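Local coordinates for peptidyl-prolyl cis-trans isomerase ([Pseudomonas syringae] pv. tomato str. DC3000, PDB 5XB0), which probably catalyses the cis-trans isomerisation of peptide bonds preceding proline, this chain holding the C-terminal FKBP-type domain and a helical lead-in, at residues T15-E20 with R98-S103; K27-G32 with T85-N90; P44-N49 with I126-V131; R51-Y56 with P72-L77; R59-K64 with F119-F124. One frame throughout, in Å; residues are numbered along the deposited sequence.

Contact 1: residues T15-E20 with R98-S103; sequences TFMAGE and RLVIPS
The guanidinium of Arg-98 receives Glu-20 at its edge, close to its own plane. NH1 and NH2 both turn to the same oxygen, Glu-20 OE1. Arg-98 NH1 lies 3.0 Å from Glu-20 OE1, and the pair is a salt bridge with two moderately bent bonds. The NH1 bond runs nearly along the C-O axis, while NH2 comes from above the carboxylate plane. The two planes are 51° apart. The Phe-16 ring has Glu-20 CG over one face, offset toward the rim; its CE2 meets Val-100 CG1 obliquely at 3.8 Å. In this FKBP domain, residues 15-20 of the helix run roughly antiparallel to strand residues 98-101 of the sheet, 148° between their directions. Val-100 CG1 touches two helix residues, and its other close neighbour is Met-17 SD at 3.6 Å. Met-17 is bent at chi2 and again at chi3 (-63°), which places CE 3.8 Å from Pro-102 CD. The side chains of Met-17 and Pro-102 cross at about a right angle. Water 1 donates to Glu-20 OE1, so this oxygen accepts three bonds. The other carboxylate oxygen, OE2, forms a salt bridge with Lys-23.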
# COMPACT_ATOMS: atom_id res chain seq x y z
N THR A 15 -4.66 -16.05 1.31
CA THR A 15 -5.83 -16.22 0.44
C THR A 15 -6.38 -14.85 0.03
O THR A 15 -6.86 -14.69 -1.10
CB THR A 15 -6.95 -17.07 1.10
OG1 THR A 15 -7.44 -16.43 2.29
CG2 THR A 15 -6.44 -18.43 1.45
N PHE A 16 -6.31 -13.87 0.92
CA PHE A 16 -6.70 -12.52 0.53
C PHE A 16 -5.81 -12.01 -0.60
O PHE A 16 -6.31 -11.49 -1.61
CB PHE A 16 -6.63 -11.56 1.73
CG PHE A 16 -7.02 -10.14 1.39
CD1 PHE A 16 -8.36 -9.78 1.32
CD2 PHE A 16 -6.06 -9.18 1.13
CE1 PHE A 16 -8.72 -8.48 1.01
CE2 PHE A 16 -6.42 -7.90 0.81
CZ PHE A 16 -7.75 -7.54 0.75
N MET A 17 -4.50 -12.14 -0.43
CA MET A 17 -3.57 -11.65 -1.44
C MET A 17 -3.73 -12.39 -2.75
O MET A 17 -3.72 -11.77 -3.81
CB MET A 17 -2.12 -11.77 -0.95
CG MET A 17 -1.77 -10.83 0.21
SD MET A 17 -2.02 -9.07 -0.13
CE MET A 17 -0.86 -8.79 -1.48
N ALA A 18 -3.92 -13.71 -2.70
CA ALA A 18 -4.05 -14.47 -3.94
C ALA A 18 -5.33 -14.07 -4.69
O ALA A 18 -5.34 -14.06 -5.93
CB ALA A 18 -4.05 -15.96 -3.66
N GLY A 19 -6.38 -13.78 -3.94
CA GLY A 19 -7.65 -13.39 -4.52
C GLY A 19 -7.48 -12.07 -5.25
O GLY A 19 -7.92 -11.92 -6.39
N GLU A 20 -6.82 -11.12 -4.60
CA GLU A 20 -6.61 -9.80 -5.22
C GLU A 20 -5.72 -9.92 -6.46
O GLU A 20 -5.94 -9.23 -7.46
CB GLU A 20 -6.01 -8.81 -4.23
CG GLU A 20 -6.92 -8.48 -3.03
CD GLU A 20 -8.23 -7.84 -3.44
OE1 GLU A 20 -8.19 -6.88 -4.24
OE2 GLU A 20 -9.30 -8.32 -2.96
N ARG A 98 -4.66 1.87 -6.98
CA ARG A 98 -5.00 1.03 -5.84
C ARG A 98 -3.82 0.09 -5.61
O ARG A 98 -3.32 -0.53 -6.55
CB ARG A 98 -6.29 0.24 -6.11
CG ARG A 98 -6.66 -0.78 -5.03
CD ARG A 98 -8.07 -1.31 -5.32
NE ARG A 98 -8.65 -2.12 -4.25
CZ ARG A 98 -8.43 -3.42 -4.13
NH1 ARG A 98 -7.62 -4.02 -5.00
NH2 ARG A 98 -8.99 -4.12 -3.15
N LEU A 99 -3.33 0.06 -4.38
CA LEU A 99 -2.25 -0.85 -4.00
C LEU A 99 -2.72 -1.80 -2.93
O LEU A 99 -3.28 -1.36 -1.92
CB LEU A 99 -1.04 -0.08 -3.47
CG LEU A 99 -0.33 0.91 -4.38
CD1 LEU A 99 0.87 1.52 -3.65
CD2 LEU A 99 0.13 0.21 -5.67
N VAL A 100 -2.46 -3.08 -3.10
CA VAL A 100 -2.66 -4.05 -2.04
C VAL A 100 -1.29 -4.51 -1.60
O VAL A 100 -0.52 -5.02 -2.40
CB VAL A 100 -3.51 -5.26 -2.48
CG1 VAL A 100 -3.78 -6.18 -1.30
CG2 VAL A 100 -4.83 -4.79 -3.08
N ILE A 101 -0.98 -4.31 -0.32
CA ILE A 101 0.37 -4.50 0.19
C ILE A 101 0.38 -5.62 1.21
O ILE A 101 -0.35 -5.55 2.21
CB ILE A 101 0.90 -3.17 0.81
CG1 ILE A 101 0.83 -2.06 -0.25
CG2 ILE A 101 2.31 -3.34 1.35
CD1 ILE A 101 1.25 -0.70 0.24
N PRO A 102 1.18 -6.67 0.96
CA PRO A 102 1.26 -7.77 1.94
C PRO A 102 1.82 -7.29 3.26
O PRO A 102 2.56 -6.30 3.29
CB PRO A 102 2.20 -8.79 1.28
CG PRO A 102 3.00 -7.99 0.32
CD PRO A 102 2.11 -6.86 -0.16
N SER A 103 1.46 -7.96 4.35
CA SER A 103 1.83 -7.44 5.65
C SER A 103 3.34 -7.38 5.80
O SER A 103 3.84 -6.50 6.51
CB SER A 103 1.22 -8.27 6.79
OG SER A 103 1.85 -9.53 6.94
O HOH W 1 -6.77 -6.02 -6.20

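Contact 2: residues K27-G32 with T85-N90; sequences KELADG and TSALQN
Leu-29 meets Ala-87 where the segment following strand 27-28 passes the helix 82-87 of the FKBP domain. In the FKBP fold a short helix lies against the curled antiparallel sheet. The segment after strand 27-28 packs beside Ser-86 and Ala-87 of that helix, near the protein surface. The apolar part is small. Leu-29 CD1 lies 3.7 Å from Ala-87 CB and also approaches Ala-87 CA. Leu-29 CG is anti to the carbonyl carbon (chi1 -49°), and its CB already points toward the helix. The same methyl reaches the amide of Asn-90, with CD1 4.2 Å from ND2. Leu-29 also touches Met-35, and Ala-87 touches Leu-99, so strands 34-37 and 96-101 continue the packing.

The polar part is carried by water. Water 2 donates to Ala-30 O at 2.9 Å and is hydrogen-bonded to Ser-86 OG at the same length. It spans a gap in which Ala-30 O and Ser-86 OG stand 4.4 Å apart. No direct hydrogen bond joins the two segments.

Bonds inside 85-90 set the polar side chains. Gln-89 NE2 donates to Thr-85 O in an almost straight bond (171°). Ala-87 O accepts from both the backbone N and the side chain of Asn-90, on the same face of its carbonyl plane. Asn-90 ND2 is 3.1 Å from Ala-87 O.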
# COMPACT_ATOMS: atom_id res chain seq x y z
N LYS A 27 -1.54 -5.68 -11.63
CA LYS A 27 -0.13 -5.89 -11.91
C LYS A 27 0.60 -6.22 -10.62
O LYS A 27 0.38 -5.57 -9.59
CB LYS A 27 0.49 -4.66 -12.56
CG LYS A 27 -0.27 -4.11 -13.75
CD LYS A 27 -0.59 -5.21 -14.74
CE LYS A 27 -1.41 -4.68 -15.90
NZ LYS A 27 -0.65 -3.64 -16.65
N GLU A 28 1.45 -7.24 -10.65
CA GLU A 28 2.25 -7.58 -9.49
C GLU A 28 3.59 -6.87 -9.57
O GLU A 28 4.44 -7.22 -10.39
CB GLU A 28 2.46 -9.09 -9.36
CG GLU A 28 3.24 -9.45 -8.10
CD GLU A 28 3.53 -10.95 -7.98
OE1 GLU A 28 4.21 -11.33 -7.01
OE2 GLU A 28 3.08 -11.72 -8.85
N LEU A 29 3.76 -5.85 -8.71
CA LEU A 29 5.01 -5.11 -8.62
C LEU A 29 6.01 -5.89 -7.78
O LEU A 29 5.77 -7.05 -7.41
CB LEU A 29 4.75 -3.72 -8.04
CG LEU A 29 3.59 -2.92 -8.66
CD1 LEU A 29 3.41 -1.61 -7.91
CD2 LEU A 29 3.87 -2.64 -10.15
N ALA A 30 7.16 -5.28 -7.49
CA ALA A 30 8.16 -5.94 -6.65
C ALA A 30 7.59 -6.30 -5.29
O ALA A 30 6.69 -5.63 -4.78
CB ALA A 30 9.38 -5.05 -6.49
N ASP A 31 8.11 -7.39 -4.72
CA ASP A 31 7.84 -7.77 -3.33
C ASP A 31 6.36 -8.02 -3.05
O ASP A 31 5.90 -7.83 -1.93
CB ASP A 31 8.38 -6.69 -2.39
CG ASP A 31 9.89 -6.54 -2.49
OD1 ASP A 31 10.58 -7.58 -2.67
OD2 ASP A 31 10.40 -5.41 -2.39
N GLY A 32 5.62 -8.46 -4.06
CA GLY A 32 4.25 -8.91 -3.87
C GLY A 32 3.19 -7.82 -3.79
O GLY A 32 2.02 -8.14 -3.56
N THR A 85 7.64 2.41 -0.61
CA THR A 85 8.96 2.70 -1.15
C THR A 85 9.18 2.08 -2.52
O THR A 85 9.63 2.73 -3.45
CB THR A 85 10.06 2.21 -0.21
OG1 THR A 85 9.85 2.79 1.09
CG2 THR A 85 11.43 2.64 -0.74
N SER A 86 8.87 0.79 -2.64
CA SER A 86 9.10 0.11 -3.89
C SER A 86 8.01 0.44 -4.91
O SER A 86 8.31 0.72 -6.06
CB SER A 86 9.18 -1.40 -3.68
OG SER A 86 8.03 -1.88 -3.02
N ALA A 87 6.75 0.38 -4.49
CA ALA A 87 5.68 0.49 -5.47
C ALA A 87 5.64 1.88 -6.10
O ALA A 87 5.45 2.02 -7.31
CB ALA A 87 4.34 0.16 -4.83
N LEU A 88 5.83 2.91 -5.28
CA LEU A 88 5.59 4.26 -5.79
C LEU A 88 6.68 4.73 -6.76
O LEU A 88 6.47 5.68 -7.52
CB LEU A 88 5.43 5.24 -4.63
CG LEU A 88 4.17 5.01 -3.78
CD1 LEU A 88 3.99 6.12 -2.73
CD2 LEU A 88 2.93 4.89 -4.66
N GLN A 89 7.82 4.06 -6.77
CA GLN A 89 8.84 4.38 -7.78
C GLN A 89 8.36 4.11 -9.20
O GLN A 89 8.95 4.61 -10.17
CB GLN A 89 10.12 3.58 -7.51
CG GLN A 89 10.87 4.08 -6.30
CD GLN A 89 12.09 3.23 -6.01
OE1 GLN A 89 13.06 3.23 -6.78
NE2 GLN A 89 12.04 2.49 -4.91
N ASN A 90 7.29 3.34 -9.32
CA ASN A 90 6.69 3.02 -10.61
C ASN A 90 5.63 4.02 -11.05
O ASN A 90 5.15 3.98 -12.19
CB ASN A 90 6.05 1.64 -10.56
CG ASN A 90 7.05 0.56 -10.29
OD1 ASN A 90 7.84 0.22 -11.17
ND2 ASN A 90 7.05 0.01 -9.08
O HOH W 2 6.42 -2.79 -5.19

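Contact 3: residues P44-N49 with I126-V131; sequences PKPDAN and IELIAV
Val-131 fits its two methyls against Pro-46 and Pro-44. CG1 lies over the Pro-46 ring and is 3.8 Å from both Pro-46 CB and Pro-46 CD. The two side chains cross at about a right angle. CG2 turns to the other proline and meets Pro-44 CB at 3.8 Å. Chi1 of -58° puts CG1 anti to the carbonyl carbon; CG2 lies between the backbone N and that carbon. Leu-128 adds a looser touch, its CD2 4.4 Å from Pro-46 CD. The contact packs the loop before strand 51-59 on the end of strand 122-132, in the antiparallel sheet of the FKBP domain. A classic beta bulge interrupts the strand here: Ile-129 and Ala-130 both face Glu-53. Pro-44 O is hydrogen-bonded to Thr-93 OG1. Pro-46 also touches Val-52 and Leu-77. No hydrogen bond links loop and strand directly. The contact between these side chains is apolar and rests on van der Waals packing of the two proline rings, Val-131 and, more loosely, Leu-128.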
# COMPACT_ATOMS: atom_id res chain seq x y z
N PRO A 44 6.30 12.91 -13.72
CA PRO A 44 7.53 12.27 -13.22
C PRO A 44 7.27 11.20 -12.17
O PRO A 44 6.30 11.30 -11.40
CB PRO A 44 8.31 13.44 -12.60
CG PRO A 44 7.73 14.67 -13.24
CD PRO A 44 6.27 14.35 -13.44
N LYS A 45 8.17 10.22 -12.14
CA LYS A 45 8.16 9.18 -11.11
C LYS A 45 9.17 9.57 -10.04
O LYS A 45 10.19 10.20 -10.35
CB LYS A 45 8.53 7.81 -11.69
CG LYS A 45 7.56 7.26 -12.70
CD LYS A 45 8.16 6.07 -13.42
CE LYS A 45 7.18 5.47 -14.42
NZ LYS A 45 7.84 4.46 -15.30
N PRO A 46 8.91 9.18 -8.78
CA PRO A 46 9.85 9.51 -7.71
C PRO A 46 11.04 8.57 -7.65
O PRO A 46 10.92 7.41 -8.03
CB PRO A 46 9.00 9.36 -6.45
CG PRO A 46 8.04 8.27 -6.80
CD PRO A 46 7.72 8.47 -8.27
N ASP A 47 12.17 9.09 -7.18
CA ASP A 47 13.34 8.28 -6.91
C ASP A 47 13.19 7.58 -5.56
O ASP A 47 12.43 8.03 -4.70
CB ASP A 47 14.60 9.13 -6.90
CG ASP A 47 14.96 9.67 -8.28
OD1 ASP A 47 14.55 9.06 -9.30
OD2 ASP A 47 15.67 10.68 -8.34
N ALA A 48 13.95 6.50 -5.38
CA ALA A 48 13.89 5.72 -4.15
C ALA A 48 14.19 6.58 -2.93
O ALA A 48 13.67 6.33 -1.84
CB ALA A 48 14.87 4.54 -4.23
N ASN A 49 15.04 7.59 -3.09
CA ASN A 49 15.38 8.47 -1.98
C ASN A 49 14.74 9.85 -2.12
O ASN A 49 15.22 10.83 -1.55
CB ASN A 49 16.89 8.62 -1.85
CG ASN A 49 17.50 9.32 -3.05
OD1 ASN A 49 16.91 9.39 -4.13
ND2 ASN A 49 18.71 9.84 -2.87
N ILE A 126 -4.29 5.74 -3.76
CA ILE A 126 -3.30 6.81 -3.75
C ILE A 126 -3.37 7.65 -5.01
O ILE A 126 -3.41 7.11 -6.11
CB ILE A 126 -1.87 6.24 -3.62
CG1 ILE A 126 -1.73 5.42 -2.34
CG2 ILE A 126 -0.83 7.36 -3.66
CD1 ILE A 126 -0.41 4.73 -2.20
N GLU A 127 -3.42 8.96 -4.85
CA GLU A 127 -3.27 9.89 -5.96
C GLU A 127 -1.92 10.58 -5.84
O GLU A 127 -1.62 11.18 -4.80
CB GLU A 127 -4.39 10.94 -5.98
CG GLU A 127 -4.26 11.87 -7.19
CD GLU A 127 -5.36 12.91 -7.27
OE1 GLU A 127 -5.57 13.44 -8.38
OE2 GLU A 127 -6.01 13.19 -6.23
N LEU A 128 -1.09 10.48 -6.87
CA LEU A 128 0.22 11.10 -6.81
C LEU A 128 0.14 12.52 -7.39
O LEU A 128 -0.05 12.71 -8.59
CB LEU A 128 1.26 10.25 -7.54
CG LEU A 128 2.70 10.76 -7.45
CD1 LEU A 128 3.23 10.83 -6.00
CD2 LEU A 128 3.60 9.88 -8.28
N ILE A 129 0.29 13.51 -6.52
CA ILE A 129 0.11 14.91 -6.90
C ILE A 129 1.39 15.53 -7.43
O ILE A 129 1.38 16.34 -8.37
CB ILE A 129 -0.40 15.73 -5.70
CG1 ILE A 129 -1.67 15.10 -5.13
CG2 ILE A 129 -0.65 17.18 -6.09
CD1 ILE A 129 -2.77 14.98 -6.13
N ALA A 130 2.51 15.15 -6.81
CA ALA A 130 3.81 15.70 -7.17
C ALA A 130 4.92 14.83 -6.59
O ALA A 130 4.70 14.02 -5.70
CB ALA A 130 3.95 17.13 -6.66
N VAL A 131 6.12 14.99 -7.14
CA VAL A 131 7.30 14.34 -6.60
C VAL A 131 8.40 15.37 -6.50
O VAL A 131 8.35 16.42 -7.16
CB VAL A 131 7.78 13.15 -7.46
CG1 VAL A 131 6.68 12.09 -7.61
CG2 VAL A 131 8.27 13.63 -8.81

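Contact 4: residues R51-Y56 with P72-L77; sequences RVEVRY and PQWFRL
Trp-74 is sandwiched between Arg-51 and Glu-53, the tight part of the contact. Glu-53 CB lies over the centre of the six-membered ring, 3.5 Å from its centroid, in a CH-pi contact. On the opposite face the Arg-51 guanidinium stacks flat, with planes 13° apart. Arg-51 NH2 is 3.4 Å from Trp-74 CG. Arg-51 bends at chi3 (78°), and its NH1 is hydrogen-bonded to Ser-132 OG. Strands 51-56 and 73-76 pair antiparallel in the FKBP sheet; Val-52 with Phe-75 and Val-54 with Gln-73 are their hydrogen-bonded pairs. On the face of Val-52, Val-54 and Phe-75 the packing is apolar. Val-54 CG2 meets the edge of the Phe-75 ring, 3.7 Å from CD2. Tyr-56 reaches that ring with CE1, 3.7 Å from Phe-75 CE2, and its OH is hydrogen-bonded to Asp-67 OD2.

The looser side is bridged by water. Water 3 donates to Glu-53 OE2 and Pro-72 O. Water 4 donates to Glu-53 OE2 and accepts from Trp-74 NE1 at 3.0 Å. Pro-72 CG rests over one face of the Arg-55 guanidinium, 3.5 Å from NH2. The guanidinium over the indole probably gains from cation-pi attraction, and the Glu-53 carboxylate may attract it across the ring.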
# COMPACT_ATOMS: atom_id res chain seq x y z
N ARG A 51 10.87 12.26 -2.56
CA ARG A 51 9.63 12.52 -1.85
C ARG A 51 8.43 12.45 -2.79
O ARG A 51 8.54 12.75 -3.97
CB ARG A 51 9.67 13.91 -1.19
CG ARG A 51 10.82 14.11 -0.21
CD ARG A 51 11.08 15.59 0.01
NE ARG A 51 10.11 16.21 0.91
CZ ARG A 51 9.38 17.28 0.61
NH1 ARG A 51 9.49 17.86 -0.58
NH2 ARG A 51 8.54 17.77 1.50
N VAL A 52 7.30 12.05 -2.23
CA VAL A 52 6.02 12.04 -2.93
C VAL A 52 5.03 12.93 -2.21
O VAL A 52 5.00 12.99 -0.99
CB VAL A 52 5.44 10.61 -3.05
CG1 VAL A 52 6.35 9.75 -3.89
CG2 VAL A 52 5.22 9.96 -1.67
N GLU A 53 4.23 13.65 -2.98
CA GLU A 53 3.11 14.40 -2.42
C GLU A 53 1.86 13.66 -2.84
O GLU A 53 1.61 13.50 -4.03
CB GLU A 53 3.09 15.85 -2.90
CG GLU A 53 2.07 16.71 -2.15
CD GLU A 53 1.90 18.10 -2.75
OE1 GLU A 53 2.13 18.27 -3.97
OE2 GLU A 53 1.55 19.04 -2.00
N VAL A 54 1.09 13.18 -1.86
CA VAL A 54 -0.02 12.28 -2.16
C VAL A 54 -1.31 12.66 -1.45
O VAL A 54 -1.30 13.32 -0.42
CB VAL A 54 0.33 10.82 -1.77
CG1 VAL A 54 1.45 10.29 -2.67
CG2 VAL A 54 0.70 10.73 -0.28
N ARG A 55 -2.43 12.24 -2.03
CA ARG A 55 -3.65 12.00 -1.28
C ARG A 55 -3.78 10.50 -1.15
O ARG A 55 -3.41 9.77 -2.07
CB ARG A 55 -4.87 12.56 -2.00
CG ARG A 55 -4.90 14.04 -2.18
CD ARG A 55 -6.25 14.47 -2.72
NE ARG A 55 -6.38 15.91 -2.70
CZ ARG A 55 -6.01 16.70 -3.70
NH1 ARG A 55 -5.51 16.16 -4.81
NH2 ARG A 55 -6.15 18.01 -3.60
N TYR A 56 -4.31 10.03 -0.03
CA TYR A 56 -4.43 8.59 0.14
C TYR A 56 -5.55 8.21 1.10
O TYR A 56 -5.95 8.98 1.97
CB TYR A 56 -3.11 7.98 0.63
CG TYR A 56 -2.74 8.36 2.05
CD1 TYR A 56 -2.09 9.56 2.32
CD2 TYR A 56 -3.05 7.53 3.12
CE1 TYR A 56 -1.76 9.94 3.62
CE2 TYR A 56 -2.73 7.90 4.44
CZ TYR A 56 -2.07 9.09 4.67
OH TYR A 56 -1.74 9.47 5.96
N PRO A 72 -3.24 17.28 0.37
CA PRO A 72 -2.05 16.62 -0.20
C PRO A 72 -0.89 16.69 0.79
O PRO A 72 -0.68 17.73 1.41
CB PRO A 72 -1.76 17.44 -1.46
CG PRO A 72 -3.07 18.01 -1.84
CD PRO A 72 -3.77 18.31 -0.54
N GLN A 73 -0.18 15.58 0.94
CA GLN A 73 0.79 15.43 2.01
C GLN A 73 2.11 14.89 1.47
O GLN A 73 2.11 13.93 0.71
CB GLN A 73 0.23 14.49 3.07
CG GLN A 73 1.06 14.36 4.30
CD GLN A 73 0.31 13.72 5.45
OE1 GLN A 73 -0.85 13.29 5.30
NE2 GLN A 73 0.96 13.64 6.60
N TRP A 74 3.23 15.50 1.89
CA TRP A 74 4.57 15.05 1.51
C TRP A 74 5.11 13.95 2.42
O TRP A 74 5.01 14.04 3.65
CB TRP A 74 5.56 16.22 1.53
CG TRP A 74 5.41 17.19 0.40
CD1 TRP A 74 4.78 18.40 0.43
CD2 TRP A 74 5.90 17.03 -0.94
NE1 TRP A 74 4.85 19.00 -0.80
CE2 TRP A 74 5.54 18.18 -1.66
CE3 TRP A 74 6.61 16.02 -1.59
CZ2 TRP A 74 5.85 18.35 -3.01
CZ3 TRP A 74 6.93 16.20 -2.94
CH2 TRP A 74 6.55 17.35 -3.62
N PHE A 75 5.70 12.93 1.80
CA PHE A 75 6.38 11.84 2.52
C PHE A 75 7.73 11.53 1.86
O PHE A 75 7.85 11.57 0.64
CB PHE A 75 5.55 10.56 2.51
CG PHE A 75 4.26 10.67 3.25
CD1 PHE A 75 4.23 10.68 4.64
CD2 PHE A 75 3.06 10.75 2.56
CE1 PHE A 75 3.03 10.76 5.31
CE2 PHE A 75 1.86 10.84 3.24
CZ PHE A 75 1.85 10.84 4.62
N ARG A 76 8.73 11.20 2.67
CA ARG A 76 9.97 10.64 2.14
C ARG A 76 9.79 9.16 1.85
O ARG A 76 9.35 8.41 2.72
CB ARG A 76 11.12 10.83 3.14
CG ARG A 76 11.60 12.25 3.24
CD ARG A 76 12.70 12.40 4.27
NE ARG A 76 13.84 11.55 3.97
CZ ARG A 76 15.10 11.88 4.25
NH1 ARG A 76 15.37 13.05 4.82
NH2 ARG A 76 16.09 11.05 3.95
N LEU A 77 10.11 8.75 0.63
CA LEU A 77 9.98 7.33 0.28
C LEU A 77 10.88 6.43 1.12
O LEU A 77 10.56 5.26 1.33
CB LEU A 77 10.29 7.11 -1.21
CG LEU A 77 9.13 7.37 -2.16
CD1 LEU A 77 9.44 6.77 -3.52
CD2 LEU A 77 7.81 6.81 -1.61
O HOH W 3 1.25 19.57 0.66
O HOH W 4 3.61 21.47 -2.01

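Contact 5: residues R59-K64 with F119-F124; sequences RLPDGK and FTPLVF
Matching chi1 values (-51° and -56°) start Leu-60 and Leu-122 alike, CG anti to the carbonyl carbon. The two side chains then lie side by side, pointing the same way, with Leu-60 CD2 4.1 Å from Leu-122 CD2. Leu-60 CD2 also touches the methyl of Thr-120. That methyl, CG2, packs 3.6 Å from Pro-61 CD. The Pro-61 and Pro-121 side chains cross at about a right angle, their CG atoms 3.8 Å apart. Pro-61 CD also lies 3.2 Å from Pro-121 O, a carbonyl buried here with no hydrogen-bonding partner in the model. Arg-59 and Val-123 form an antiparallel hydrogen-bonded pair. Arg-59 N donates to Val-123 O at 2.7 Å, and Val-123 N returns the bond to Arg-59 O at 2.8 Å. A type I turn from Leu-60 to Gly-63 follows, and Asp-62 OD1 accepts from Lys-64 N in an Asx turn. The bent Arg-59 chain gives its NE to Gly-63 O at 2.7 Å. This hairpin connects strands 51-59 and 65-68 of the FKBP sheet and meets the start of strand 122-132. Phe-16 of helix 6-21 touches both prolines, and Phe-66 of strand 65-68 packs on Leu-60 and Leu-122.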
# COMPACT_ATOMS: atom_id res chain seq x y z
N ARG A 59 -6.93 1.32 4.00
CA ARG A 59 -7.96 0.46 4.56
C ARG A 59 -7.45 -0.92 4.94
O ARG A 59 -6.54 -1.47 4.30
CB ARG A 59 -9.11 0.30 3.57
CG ARG A 59 -9.77 1.60 3.15
CD ARG A 59 -10.81 1.34 2.09
NE ARG A 59 -12.16 1.53 2.61
CZ ARG A 59 -12.86 2.65 2.44
NH1 ARG A 59 -12.36 3.66 1.75
NH2 ARG A 59 -14.08 2.74 2.96
N LEU A 60 -8.08 -1.48 5.97
CA LEU A 60 -7.93 -2.90 6.30
C LEU A 60 -8.69 -3.72 5.26
O LEU A 60 -9.53 -3.18 4.53
CB LEU A 60 -8.45 -3.18 7.71
CG LEU A 60 -7.91 -2.28 8.82
CD1 LEU A 60 -8.54 -2.63 10.16
CD2 LEU A 60 -6.40 -2.38 8.87
N PRO A 61 -8.43 -5.03 5.20
CA PRO A 61 -9.13 -5.86 4.21
C PRO A 61 -10.65 -5.83 4.33
O PRO A 61 -11.32 -6.05 3.32
CB PRO A 61 -8.59 -7.26 4.49
CG PRO A 61 -7.20 -7.03 4.99
CD PRO A 61 -7.28 -5.75 5.80
N ASP A 62 -11.18 -5.57 5.52
CA ASP A 62 -12.64 -5.51 5.68
C ASP A 62 -13.21 -4.13 5.34
O ASP A 62 -14.41 -3.88 5.53
CB ASP A 62 -13.06 -5.92 7.10
CG ASP A 62 -12.51 -4.99 8.19
OD1 ASP A 62 -12.10 -3.85 7.91
OD2 ASP A 62 -12.52 -5.42 9.36
N GLY A 63 -12.36 -3.23 4.84
CA GLY A 63 -12.80 -1.92 4.40
C GLY A 63 -12.52 -0.79 5.37
O GLY A 63 -12.55 0.38 4.97
N LYS A 64 -12.27 -1.12 6.63
CA LYS A 64 -12.08 -0.08 7.64
C LYS A 64 -10.92 0.85 7.29
O LYS A 64 -9.81 0.39 7.05
CB LYS A 64 -11.82 -0.68 9.02
CG LYS A 64 -11.69 0.38 10.11
CD LYS A 64 -10.95 -0.13 11.33
CE LYS A 64 -10.76 0.97 12.36
NZ LYS A 64 -9.93 0.53 13.52
N PHE A 119 -0.06 -9.42 10.77
CA PHE A 119 -0.33 -10.14 9.53
C PHE A 119 -1.55 -9.61 8.79
O PHE A 119 -2.35 -10.37 8.24
CB PHE A 119 -0.49 -11.64 9.81
CG PHE A 119 0.66 -12.21 10.59
CD1 PHE A 119 1.93 -12.18 10.07
CD2 PHE A 119 0.47 -12.72 11.87
CE1 PHE A 119 3.00 -12.68 10.79
CE2 PHE A 119 1.54 -13.23 12.59
CZ PHE A 119 2.81 -13.21 12.05
N THR A 120 -1.65 -8.29 8.76
CA THR A 120 -2.75 -7.64 8.05
C THR A 120 -2.26 -6.99 6.76
O THR A 120 -1.52 -6.00 6.79
CB THR A 120 -3.41 -6.57 8.93
OG1 THR A 120 -3.86 -7.17 10.15
CG2 THR A 120 -4.60 -5.95 8.22
N PRO A 121 -2.67 -7.54 5.60
CA PRO A 121 -2.42 -6.83 4.35
C PRO A 121 -3.20 -5.51 4.31
O PRO A 121 -4.26 -5.41 4.92
CB PRO A 121 -2.90 -7.80 3.28
CG PRO A 121 -3.89 -8.69 3.98
CD PRO A 121 -3.50 -8.74 5.43
N LEU A 122 -2.67 -4.50 3.63
CA LEU A 122 -3.30 -3.18 3.62
C LEU A 122 -3.72 -2.79 2.21
O LEU A 122 -3.03 -3.12 1.25
CB LEU A 122 -2.34 -2.13 4.18
CG LEU A 122 -1.79 -2.40 5.58
CD1 LEU A 122 -0.87 -1.26 6.02
CD2 LEU A 122 -2.96 -2.57 6.56
N VAL A 123 -4.84 -2.09 2.10
CA VAL A 123 -5.33 -1.64 0.80
C VAL A 123 -5.31 -0.12 0.75
O VAL A 123 -5.96 0.53 1.56
CB VAL A 123 -6.76 -2.13 0.53
CG1 VAL A 123 -7.21 -1.72 -0.85
CG2 VAL A 123 -6.83 -3.66 0.70
N PHE A 124 -4.54 0.43 -0.18
CA PHE A 124 -4.44 1.88 -0.32
C PHE A 124 -5.05 2.36 -1.62
O PHE A 124 -4.92 1.71 -2.65
CB PHE A 124 -2.98 2.33 -0.30
CG PHE A 124 -2.34 2.25 1.04
CD1 PHE A 124 -2.39 3.33 1.90
CD2 PHE A 124 -1.66 1.11 1.43
CE1 PHE A 124 -1.78 3.26 3.15
CE2 PHE A 124 -1.06 1.04 2.68
CZ PHE A 124 -1.12 2.12 3.54

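How the contacts relate
All five contacts reach one antiparallel sheet. Contacts 3 and 4, about 7 Å apart between centres, share the pairing of strands 51-59 and 122-132, with probable hydrogen bonds Ala-130 O to Glu-53 N and Ile-129 N to Glu-53 O. Contacts 1 and 5, about 9 Å apart between centres, are joined where Leu-99 pairs with Phe-124 and Ile-101 with Leu-122. Contact 2 touches contacts 1, 3 and 4; Thr-85 OG1 probably bonds Leu-77 O of contact 4. A bound tartaric acid, probably from crystallisation, lies about 4 Å from the Tyr-56 side chain of contact 4 and about 5 Å from that of Leu-122 of contact 5. It may mark the substrate pocket, as in related FKBPs.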